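Local coordinates for multidrug resistance protein (Vibrio cholerae, PDB 1YC9) that forms a trimeric outer membrane efflux channel of the OMF family and probably contributes to resistance against drugs such as puromycin and acriflavine, at residues E270-Q275 with E335-E340. The protein carries 1 engineered substitution. Numbering follows the deposited sequence.
Sequences EAAAQQ and EARYQE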
loop_
_atom_site.group_PDB
_atom_site.type_symbol
_atom_site.label_atom_id
_atom_site.label_comp_id
_atom_site.label_asym_id
_atom_site.label_seq_id
_atom_site.Cartn_x
_atom_site.Cartn_y
_atom_site.Cartn_z
ATOM N N GLU A 270 -9.022 22.532 -3.862
ATOM C CA GLU A 270 -8.751 23.864 -4.397
ATOM C C GLU A 270 -7.737 23.909 -5.553
ATOM O O GLU A 270 -7.976 24.578 -6.537
ATOM C CB GLU A 270 -8.287 24.820 -3.281
ATOM C CG GLU A 270 -8.222 26.270 -3.769
ATOM C CD GLU A 270 -9.510 26.715 -4.427
ATOM O OE1 GLU A 270 -10.534 26.599 -3.726
ATOM O OE2 GLU A 270 -9.502 27.130 -5.634
ATOM N N ALA A 271 -6.622 23.197 -5.407
ATOM C CA ALA A 271 -5.581 23.129 -6.411
ATOM C C ALA A 271 -6.148 22.548 -7.709
ATOM O O ALA A 271 -5.981 23.141 -8.787
ATOM C CB ALA A 271 -4.452 22.270 -5.908
ATOM N N ALA A 272 -6.915 21.465 -7.559
ATOM C CA ALA A 272 -7.615 20.841 -8.717
ATOM C C ALA A 272 -8.591 21.772 -9.409
ATOM O O ALA A 272 -8.661 21.778 -10.627
ATOM C CB ALA A 272 -8.301 19.522 -8.307
ATOM N N ALA A 273 -9.364 22.554 -8.651
ATOM C CA ALA A 273 -10.272 23.529 -9.185
ATOM C C ALA A 273 -9.529 24.538 -10.045
ATOM O O ALA A 273 -9.958 24.891 -11.122
ATOM C CB ALA A 273 -11.032 24.258 -8.016
ATOM N N GLN A 274 -8.391 25.014 -9.551
ATOM C CA GLN A 274 -7.554 25.969 -10.273
ATOM C C GLN A 274 -7.049 25.355 -11.577
ATOM O O GLN A 274 -6.942 26.054 -12.590
ATOM C CB GLN A 274 -6.329 26.367 -9.436
ATOM C CG GLN A 274 -6.624 27.265 -8.169
ATOM C CD GLN A 274 -7.379 28.532 -8.493
ATOM O OE1 GLN A 274 -8.310 28.911 -7.794
ATOM N NE2 GLN A 274 -6.970 29.197 -9.526
ATOM N N GLN A 275 -6.690 24.074 -11.528
ATOM C CA GLN A 275 -6.231 23.357 -12.714
ATOM C C GLN A 275 -7.338 23.229 -13.789
ATOM O O GLN A 275 -7.027 23.179 -14.987
ATOM C CB GLN A 275 -5.597 22.017 -12.347
ATOM C CG GLN A 275 -4.345 22.195 -11.521
ATOM C CD GLN A 275 -3.812 20.946 -10.843
ATOM O OE1 GLN A 275 -2.647 20.942 -10.421
ATOM N NE2 GLN A 275 -4.639 19.930 -10.671
ATOM N N GLU A 335 -11.159 18.277 -15.222
ATOM C CA GLU A 335 -12.442 18.185 -14.508
ATOM C C GLU A 335 -12.490 16.921 -13.697
ATOM O O GLU A 335 -12.928 16.945 -12.582
ATOM C CB GLU A 335 -13.668 18.218 -15.445
ATOM C CG GLU A 335 -13.858 19.524 -16.170
ATOM C CD GLU A 335 -14.893 19.450 -17.283
ATOM O OE1 GLU A 335 -15.173 20.516 -17.912
ATOM O OE2 GLU A 335 -15.412 18.313 -17.547
ATOM N N ALA A 336 -12.041 15.810 -14.271
ATOM C CA ALA A 336 -11.992 14.533 -13.608
ATOM C C ALA A 336 -11.107 14.579 -12.348
ATOM O O ALA A 336 -11.461 14.025 -11.319
ATOM C CB ALA A 336 -11.489 13.515 -14.516
ATOM N N ARG A 337 -9.969 15.223 -12.454
ATOM C CA ARG A 337 -9.093 15.345 -11.298
ATOM C C ARG A 337 -9.801 16.161 -10.206
ATOM O O ARG A 337 -9.702 15.785 -9.027
ATOM C CB ARG A 337 -7.741 15.963 -11.678
ATOM C CG ARG A 337 -6.892 16.348 -10.492
ATOM C CD ARG A 337 -6.540 15.194 -9.529
ATOM N NE ARG A 337 -5.991 15.713 -8.269
ATOM C CZ ARG A 337 -6.228 15.222 -7.031
ATOM N NH1 ARG A 337 -6.927 14.100 -6.826
ATOM N NH2 ARG A 337 -5.630 15.813 -5.974
ATOM N N TYR A 338 -10.503 17.231 -10.574
ATOM C CA TYR A 338 -11.277 18.005 -9.583
ATOM C C TYR A 338 -12.316 17.169 -8.885
ATOM O O TYR A 338 -12.469 17.199 -7.668
ATOM C CB TYR A 338 -11.925 19.214 -10.208
ATOM C CG TYR A 338 -12.798 19.957 -9.269
ATOM C CD1 TYR A 338 -14.153 19.999 -9.457
ATOM C CD2 TYR A 338 -12.257 20.614 -8.155
ATOM C CE1 TYR A 338 -14.972 20.660 -8.598
ATOM C CE2 TYR A 338 -13.082 21.266 -7.273
ATOM C CZ TYR A 338 -14.433 21.302 -7.498
ATOM O OH TYR A 338 -15.272 21.965 -6.627
ATOM N N GLN A 339 -13.060 16.405 -9.677
ATOM C CA GLN A 339 -14.093 15.543 -9.146
ATOM C C GLN A 339 -13.514 14.493 -8.204
ATOM O O GLN A 339 -14.103 14.226 -7.147
ATOM C CB GLN A 339 -14.877 14.920 -10.323
ATOM C CG GLN A 339 -15.723 15.937 -11.034
ATOM C CD GLN A 339 -16.427 15.385 -12.291
ATOM O OE1 GLN A 339 -17.567 14.919 -12.219
ATOM N NE2 GLN A 339 -15.791 15.509 -13.413
ATOM N N GLU A 340 -12.382 13.900 -8.576
ATOM C CA GLU A 340 -11.681 12.972 -7.765
ATOM C C GLU A 340 -11.269 13.626 -6.439
ATOM O O GLU A 340 -11.454 13.042 -5.368
ATOM C CB GLU A 340 -10.447 12.502 -8.459
ATOM C CG GLU A 340 -9.649 11.524 -7.646
ATOM C CD GLU A 340 -8.365 11.157 -8.300
ATOM O OE1 GLU A 340 -7.593 12.083 -8.692
ATOM O OE2 GLU A 340 -8.125 9.954 -8.409
HETATM O O HOH W 1 -4.361 18.089 -8.800
#
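Ala272 meets Tyr338 where helix 260-281 runs antiparallel to helix 326-391, the local axes 8.2 Å apart at an angle of 163°. The methyl of Ala272 presses on the backbone of the partner helix, its CB 3.6 Å from Tyr338 CA, a spacing that a small side chain permits. On one flank the phenol of Tyr338 lies alongside helix 260-281: with CG anti to the backbone N (chi1 175°), the ring atoms CD2 and CE2 reach Ala273, and Tyr338 CE2 lies 3.7 Å from Ala273 CB. On the other flank Arg337 CG, also anti to its backbone N, lies 4.1 Å from Ala272 CB, and a bend at chi2 (59°) redirects the chain beyond. Here a water accepts from both Gln275 NE2, at 2.6 Å, and Arg337 NE, at 2.9 Å; the water oxygen sits at the guanidinium edge, in its plane. Arg337 NH1 forms a salt bridge to Glu340 OE1 (2.8 Å), approaching from above the carboxylate plane, and also bonds Gln344 OE1. Beyond, Ala336 packs on Ala54 of a neighbouring subunit, and Glu335 pairs with its Lys57. No direct hydrogen bond joins the two segments, which meet through apolar packing of Ala272 and Ala273 against Tyr338 and the Arg337 chain, plus one bridging water.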